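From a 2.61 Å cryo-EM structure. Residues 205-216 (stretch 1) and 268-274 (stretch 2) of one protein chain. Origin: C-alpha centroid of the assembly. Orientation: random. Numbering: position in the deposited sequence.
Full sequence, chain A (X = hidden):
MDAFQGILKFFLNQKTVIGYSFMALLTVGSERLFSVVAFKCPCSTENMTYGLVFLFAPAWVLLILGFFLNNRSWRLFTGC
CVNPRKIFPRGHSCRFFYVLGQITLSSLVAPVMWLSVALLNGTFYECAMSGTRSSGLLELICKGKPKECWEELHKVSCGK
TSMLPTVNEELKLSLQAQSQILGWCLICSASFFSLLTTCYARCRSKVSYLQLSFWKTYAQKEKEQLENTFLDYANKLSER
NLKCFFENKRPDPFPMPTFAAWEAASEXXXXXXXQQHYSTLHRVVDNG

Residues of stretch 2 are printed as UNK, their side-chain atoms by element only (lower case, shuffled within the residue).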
ATOM      1  N   SER A 205      57.418   8.900  19.570  1.00 36.54           N
ATOM      2  CA  SER A 205      56.579   9.813  20.323  1.00 36.54           C
ATOM      3  C   SER A 205      57.162  10.071  21.707  1.00 36.54           C
ATOM      4  O   SER A 205      57.916   9.262  22.251  1.00 36.54           O
ATOM      5  CB  SER A 205      55.171   9.245  20.441  1.00 36.54           C
ATOM      6  OG  SER A 205      54.447   9.885  21.466  1.00 36.54           O
ATOM      7  N   LYS A 206      56.809  11.225  22.275  1.00 36.32           N
ATOM      8  CA  LYS A 206      57.337  11.619  23.575  1.00 36.32           C
ATOM      9  C   LYS A 206      56.562  11.015  24.734  1.00 36.32           C
ATOM     10  O   LYS A 206      57.097  10.930  25.841  1.00 36.32           O
ATOM     11  CB  LYS A 206      57.332  13.139  23.703  1.00 36.32           C
ATOM     12  CG  LYS A 206      58.309  13.833  22.791  1.00 36.32           C
ATOM     13  CD  LYS A 206      59.727  13.489  23.174  1.00 36.32           C
ATOM     14  CE  LYS A 206      60.712  14.450  22.545  1.00 36.32           C
ATOM     15  NZ  LYS A 206      61.760  13.733  21.773  1.00 36.32           N
ATOM     16  N   VAL A 207      55.321  10.605  24.508  1.00 31.90           N
ATOM     17  CA  VAL A 207      54.473  10.053  25.547  1.00 31.90           C
ATOM     18  C   VAL A 207      54.130   8.615  25.182  1.00 31.90           C
ATOM     19  O   VAL A 207      54.254   8.194  24.033  1.00 31.90           O
ATOM     20  CB  VAL A 207      53.196  10.894  25.747  1.00 31.90           C
ATOM     21  CG1 VAL A 207      53.557  12.299  26.132  1.00 31.90           C
ATOM     22  CG2 VAL A 207      52.371  10.911  24.492  1.00 31.90           C
ATOM     23  N   SER A 208      53.696   7.859  26.180  1.00 31.86           N
ATOM     24  CA  SER A 208      53.310   6.474  25.975  1.00 31.86           C
ATOM     25  C   SER A 208      51.855   6.415  25.522  1.00 31.86           C
ATOM     26  O   SER A 208      51.251   7.431  25.189  1.00 31.86           O
ATOM     27  CB  SER A 208      53.555   5.665  27.239  1.00 31.86           C
ATOM     28  OG  SER A 208      54.915   5.292  27.327  1.00 31.86           O
ATOM     29  N   TYR A 209      51.280   5.215  25.499  1.00 31.51           N
ATOM     30  CA  TYR A 209      49.961   5.041  24.902  1.00 31.51           C
ATOM     31  C   TYR A 209      48.860   5.648  25.759  1.00 31.51           C
ATOM     32  O   TYR A 209      47.870   6.155  25.222  1.00 31.51           O
ATOM     33  CB  TYR A 209      49.677   3.557  24.666  1.00 31.51           C
ATOM     34  CG  TYR A 209      48.291   3.302  24.134  1.00 31.51           C
ATOM     35  CD1 TYR A 209      47.984   3.565  22.804  1.00 31.51           C
ATOM     36  CD2 TYR A 209      47.276   2.833  24.963  1.00 31.51           C
ATOM     37  CE1 TYR A 209      46.715   3.354  22.307  1.00 31.51           C
ATOM     38  CE2 TYR A 209      45.998   2.635  24.479  1.00 31.51           C
ATOM     39  CZ  TYR A 209      45.729   2.888  23.147  1.00 31.51           C
ATOM     40  OH  TYR A 209      44.464   2.678  22.655  1.00 31.51           O
ATOM     41  N   LEU A 210      49.001   5.600  27.078  1.00 28.35           N
ATOM     42  CA  LEU A 210      47.920   6.033  27.950  1.00 28.35           C
ATOM     43  C   LEU A 210      47.849   7.552  28.044  1.00 28.35           C
ATOM     44  O   LEU A 210      46.757   8.120  28.098  1.00 28.35           O
ATOM     45  CB  LEU A 210      48.099   5.411  29.330  1.00 28.35           C
ATOM     46  CG  LEU A 210      46.842   5.006  30.086  1.00 28.35           C
ATOM     47  CD1 LEU A 210      46.020   4.058  29.258  1.00 28.35           C
ATOM     48  CD2 LEU A 210      47.228   4.360  31.388  1.00 28.35           C
ATOM     49  N   GLN A 211      48.998   8.222  28.059  1.00 27.18           N
ATOM     50  CA  GLN A 211      49.008   9.677  28.095  1.00 27.18           C
ATOM     51  C   GLN A 211      48.607  10.272  26.754  1.00 27.18           C
ATOM     52  O   GLN A 211      48.052  11.371  26.710  1.00 27.18           O
ATOM     53  CB  GLN A 211      50.386  10.177  28.506  1.00 27.18           C
ATOM     54  CG  GLN A 211      50.382  11.557  29.076  1.00 27.18           C
ATOM     55  CD  GLN A 211      51.736  11.980  29.568  1.00 27.18           C
ATOM     56  OE1 GLN A 211      52.690  11.215  29.516  1.00 27.18           O
ATOM     57  NE2 GLN A 211      51.832  13.206  30.049  1.00 27.18           N
ATOM     58  N   LEU A 212      48.877   9.570  25.658  1.00 26.45           N
ATOM     59  CA  LEU A 212      48.434  10.024  24.348  1.00 26.45           C
ATOM     60  C   LEU A 212      46.932   9.880  24.174  1.00 26.45           C
ATOM     61  O   LEU A 212      46.338  10.614  23.384  1.00 26.45           O
ATOM     62  CB  LEU A 212      49.170   9.251  23.258  1.00 26.45           C
ATOM     63  CG  LEU A 212      49.064   9.738  21.816  1.00 26.45           C
ATOM     64  CD1 LEU A 212      49.921  10.954  21.600  1.00 26.45           C
ATOM     65  CD2 LEU A 212      49.457   8.638  20.873  1.00 26.45           C
ATOM     66  N   SER A 213      46.304   8.967  24.904  1.00 27.22           N
ATOM     67  CA  SER A 213      44.860   8.819  24.830  1.00 27.22           C
ATOM     68  C   SER A 213      44.136   9.908  25.606  1.00 27.22           C
ATOM     69  O   SER A 213      43.009  10.264  25.256  1.00 27.22           O
ATOM     70  CB  SER A 213      44.458   7.444  25.351  1.00 27.22           C
ATOM     71  OG  SER A 213      43.086   7.206  25.134  1.00 27.22           O
ATOM     72  N   PHE A 214      44.756  10.435  26.660  1.00 26.94           N
ATOM     73  CA  PHE A 214      44.195  11.576  27.366  1.00 26.94           C
ATOM     74  C   PHE A 214      44.400  12.868  26.594  1.00 26.94           C
ATOM     75  O   PHE A 214      43.529  13.738  26.613  1.00 26.94           O
ATOM     76  CB  PHE A 214      44.816  11.698  28.756  1.00 26.94           C
ATOM     77  CG  PHE A 214      44.359  12.903  29.508  1.00 26.94           C
ATOM     78  CD1 PHE A 214      43.065  12.982  29.987  1.00 26.94           C
ATOM     79  CD2 PHE A 214      45.207  13.970  29.716  1.00 26.94           C
ATOM     80  CE1 PHE A 214      42.634  14.095  30.666  1.00 26.94           C
ATOM     81  CE2 PHE A 214      44.775  15.083  30.386  1.00 26.94           C
ATOM     82  CZ  PHE A 214      43.490  15.144  30.865  1.00 26.94           C
ATOM     83  N   TRP A 215      45.546  12.996  25.926  1.00 29.14           N
ATOM     84  CA  TRP A 215      45.863  14.171  25.122  1.00 29.14           C
ATOM     85  C   TRP A 215      44.884  14.335  23.966  1.00 29.14           C
ATOM     86  O   TRP A 215      44.494  15.455  23.631  1.00 29.14           O
ATOM     87  CB  TRP A 215      47.304  14.034  24.630  1.00 29.14           C
ATOM     88  CG  TRP A 215      47.953  15.204  23.962  1.00 29.14           C
ATOM     89  CD1 TRP A 215      47.396  16.404  23.653  1.00 29.14           C
ATOM     90  CD2 TRP A 215      49.308  15.268  23.512  1.00 29.14           C
ATOM     91  NE1 TRP A 215      48.312  17.207  23.034  1.00 29.14           N
ATOM     92  CE2 TRP A 215      49.498  16.533  22.939  1.00 29.14           C
ATOM     93  CE3 TRP A 215      50.379  14.374  23.540  1.00 29.14           C
ATOM     94  CZ2 TRP A 215      50.713  16.928  22.400  1.00 29.14           C
ATOM     95  CZ3 TRP A 215      51.582  14.768  23.004  1.00 29.14           C
ATOM     96  CH2 TRP A 215      51.740  16.031  22.441  1.00 29.14           C
ATOM     97  N   LYS A 216      44.448  13.233  23.364  1.00 29.37           N
ATOM     98  CA  LYS A 216      43.474  13.323  22.286  1.00 29.37           C
ATOM     99  C   LYS A 216      42.076  13.631  22.795  1.00 29.37           C
ATOM    100  O   LYS A 216      41.278  14.224  22.067  1.00 29.37           O
ATOM    101  CB  LYS A 216      43.448  12.028  21.484  1.00 29.37           C
ATOM    102  CG  LYS A 216      44.615  11.859  20.549  1.00 29.37           C
ATOM    103  CD  LYS A 216      44.646  10.456  19.985  1.00 29.37           C
ATOM    104  CE  LYS A 216      45.871  10.233  19.118  1.00 29.37           C
ATOM    105  NZ  LYS A 216      46.331  11.489  18.470  1.00 29.37           N
ATOM    106  N   UNK A 268      52.639  27.286  17.928  1.00 43.16           N
ATOM    107  CA  UNK A 268      52.707  25.870  17.602  1.00 43.16           C
ATOM    108  C   UNK A 268      53.161  25.090  18.830  1.00 43.16           C
ATOM    109  O   UNK A 268      54.131  25.472  19.489  1.00 43.16           O
ATOM    110  c   UNK A 268      53.666  25.652  16.434  1.00 43.16           C
ATOM    111  c   UNK A 268      53.478  24.399  15.590  1.00 43.16           C
ATOM    112  c   UNK A 268      52.108  24.412  14.942  1.00 43.16           C
ATOM    113  c   UNK A 268      54.566  24.336  14.541  1.00 43.16           C
ATOM    114  N   UNK A 269      52.465  23.999  19.129  1.00 39.57           N
ATOM    115  CA  UNK A 269      52.626  23.289  20.391  1.00 39.57           C
ATOM    116  C   UNK A 269      53.551  22.089  20.236  1.00 39.57           C
ATOM    117  O   UNK A 269      53.326  21.232  19.378  1.00 39.57           O
ATOM    118  c   UNK A 269      52.038  21.529  24.218  1.00 39.57           C
ATOM    119  n   UNK A 269      51.183  20.599  23.833  1.00 39.57           N
ATOM    120  c   UNK A 269      51.269  22.831  20.922  1.00 39.57           C
ATOM    121  n   UNK A 269      52.160  22.410  23.243  1.00 39.57           N
ATOM    122  c   UNK A 269      51.357  22.039  22.189  1.00 39.57           C
ATOM    123  c   UNK A 269      50.744  20.895  22.567  1.00 39.57           C
ATOM    124  N   UNK A 270      54.572  22.022  21.086  1.00 48.61           N
ATOM    125  CA  UNK A 270      55.464  20.873  21.175  1.00 48.61           C
ATOM    126  C   UNK A 270      55.515  20.403  22.620  1.00 48.61           C
ATOM    127  O   UNK A 270      55.701  21.216  23.528  1.00 48.61           O
ATOM    128  o   UNK A 270      57.443  22.223  21.509  1.00 48.61           O
ATOM    129  c   UNK A 270      56.869  21.223  20.691  1.00 48.61           C
ATOM    130  N   UNK A 271      55.366  19.098  22.828  1.00 45.00           N
ATOM    131  CA  UNK A 271      55.291  18.555  24.178  1.00 45.00           C
ATOM    132  C   UNK A 271      56.653  18.572  24.862  1.00 45.00           C
ATOM    133  O   UNK A 271      57.685  18.318  24.238  1.00 45.00           O
ATOM    134  c   UNK A 271      53.527  15.661  27.980  1.00 45.00           C
ATOM    135  c   UNK A 271      55.194  15.882  26.288  1.00 45.00           C
ATOM    136  c   UNK A 271      54.804  15.414  27.528  1.00 45.00           C
ATOM    137  c   UNK A 271      53.041  16.848  25.964  1.00 45.00           C
ATOM    138  c   UNK A 271      52.645  16.378  27.200  1.00 45.00           C
ATOM    139  c   UNK A 271      54.320  16.611  25.493  1.00 45.00           C
ATOM    140  c   UNK A 271      54.747  17.127  24.148  1.00 45.00           C
ATOM    141  N   UNK A 272      56.642  18.868  26.160  1.00 52.15           N
ATOM    142  CA  UNK A 272      57.807  18.737  27.023  1.00 52.15           C
ATOM    143  C   UNK A 272      57.414  17.911  28.237  1.00 52.15           C
ATOM    144  O   UNK A 272      56.392  18.186  28.870  1.00 52.15           O
ATOM    145  c   UNK A 272      58.339  20.099  27.463  1.00 52.15           C
ATOM    146  n   UNK A 272      58.631  22.107  25.966  1.00 52.15           N
ATOM    147  c   UNK A 272      59.419  22.522  24.990  1.00 52.15           C
ATOM    148  n   UNK A 272      60.317  21.583  24.753  1.00 52.15           N
ATOM    149  c   UNK A 272      59.031  20.854  26.373  1.00 52.15           C
ATOM    150  c   UNK A 272      60.095  20.528  25.603  1.00 52.15           C
ATOM    151  N   UNK A 273      58.218  16.902  28.558  1.00 52.12           N
ATOM    152  CA  UNK A 273      57.864  15.996  29.640  1.00 52.12           C
ATOM    153  C   UNK A 273      58.245  16.525  31.016  1.00 52.12           C
ATOM    154  O   UNK A 273      57.816  15.948  32.018  1.00 52.12           O
ATOM    155  n   UNK A 273      61.799  13.000  29.308  1.00 52.12           N
ATOM    156  c   UNK A 273      58.505  14.627  29.410  1.00 52.12           C
ATOM    157  c   UNK A 273      60.002  14.585  29.608  1.00 52.12           C
ATOM    158  c   UNK A 273      60.653  13.461  28.830  1.00 52.12           C
ATOM    159  o   UNK A 273      60.126  13.005  27.814  1.00 52.12           O
ATOM    160  N   UNK A 274      59.026  17.605  31.091  1.00 53.91           N
ATOM    161  CA  UNK A 274      59.325  18.212  32.384  1.00 53.91           C
ATOM    162  C   UNK A 274      58.109  18.946  32.938  1.00 53.91           C
ATOM    163  O   UNK A 274      57.723  18.745  34.094  1.00 53.91           O
ATOM    164  c   UNK A 274      60.515  19.159  32.253  1.00 53.91           C
ATOM    165  o   UNK A 274      60.279  20.131  31.252  1.00 53.91           O
TER

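Position 268 carries four side-chain carbons and no heteroatom, forked at the second carbon after CA. None comes within reach of stretch 1. A four-carbon chain with its fork there is Leu-268, in the t, p rotamer.

Position 269 has one carbon leading to a five-membered ring of three carbons and two nitrogens. Its CA-to-CB bond points toward stretch 1, and a ring nitrogen lies 4.0 Å from CZ2 of Trp-215. Only an imidazole fits: His-269. The atom in question is NE2, which is hydrogen-bonded elsewhere in the structure, so the indole is a neighbor rather than its polar partner. The six-membered ring of Trp-215 and the His-269 ring meet rim to rim, centroids 5.9 Å apart and planes at 71°.

Position 270 shows one carbon and one oxygen; its CA-to-CB bond points away from stretch 1, and neither atom touches it. This is Ser-270.

Position 271 has one carbon followed by a ring of six carbons, with no oxygen on it. The ring sits among Lys-206, Val-207, Gln-211 and Trp-215, and the absence of a hydroxyl makes it Phe-271. Val-207 CG1 lies 3.6 Å from Phe-271 CE2 and 3.9 Å from the ring centroid, only 21° off the normal, a CH-pi contact over the face. CB of Phe-271 packs 3.6 Å from CH2 of Trp-215, while the two six-membered rings lie obliquely, centroids 5.1 Å apart and planes at 40°. Gln-211 NE2 comes to 3.6 Å from Phe-271 CZ, its hydrogen bond going to a residue flanking one of the stretches.

Position 272 repeats the pattern of one carbon and a five-membered ring with two nitrogens, but its CA-to-CB bond points away, and it makes no contact with stretch 1. It is His-272.

Position 273 has three carbons, the last bearing one oxygen and one nitrogen: an amide, long enough to be Gln-273. Its CA-to-CB bond points toward stretch 1, yet its approach is loose, OE1 standing 4.2 Å from O of Lys-206.

Position 274 ends the segment with one carbon and one oxygen, out of reach. It is Ser-274.

The backbone is extended from 268 to 272 without forming a regular strand, and the CA-to-CB bonds of 269, 271 and 273 point toward stretch 1 while those of 270 and 272 point away. Phe-271 is the anchor. On stretch 1, Val-207 comes from the loop, whereas Gln-211 and Trp-215 lie four residues apart on the helix, a spacing that brings both side chains to the same aromatic ring. No hydrogen bond crosses the contact; shape and apolar packing carry it.

Stretch 2, residues 268-274: LHSFHQS
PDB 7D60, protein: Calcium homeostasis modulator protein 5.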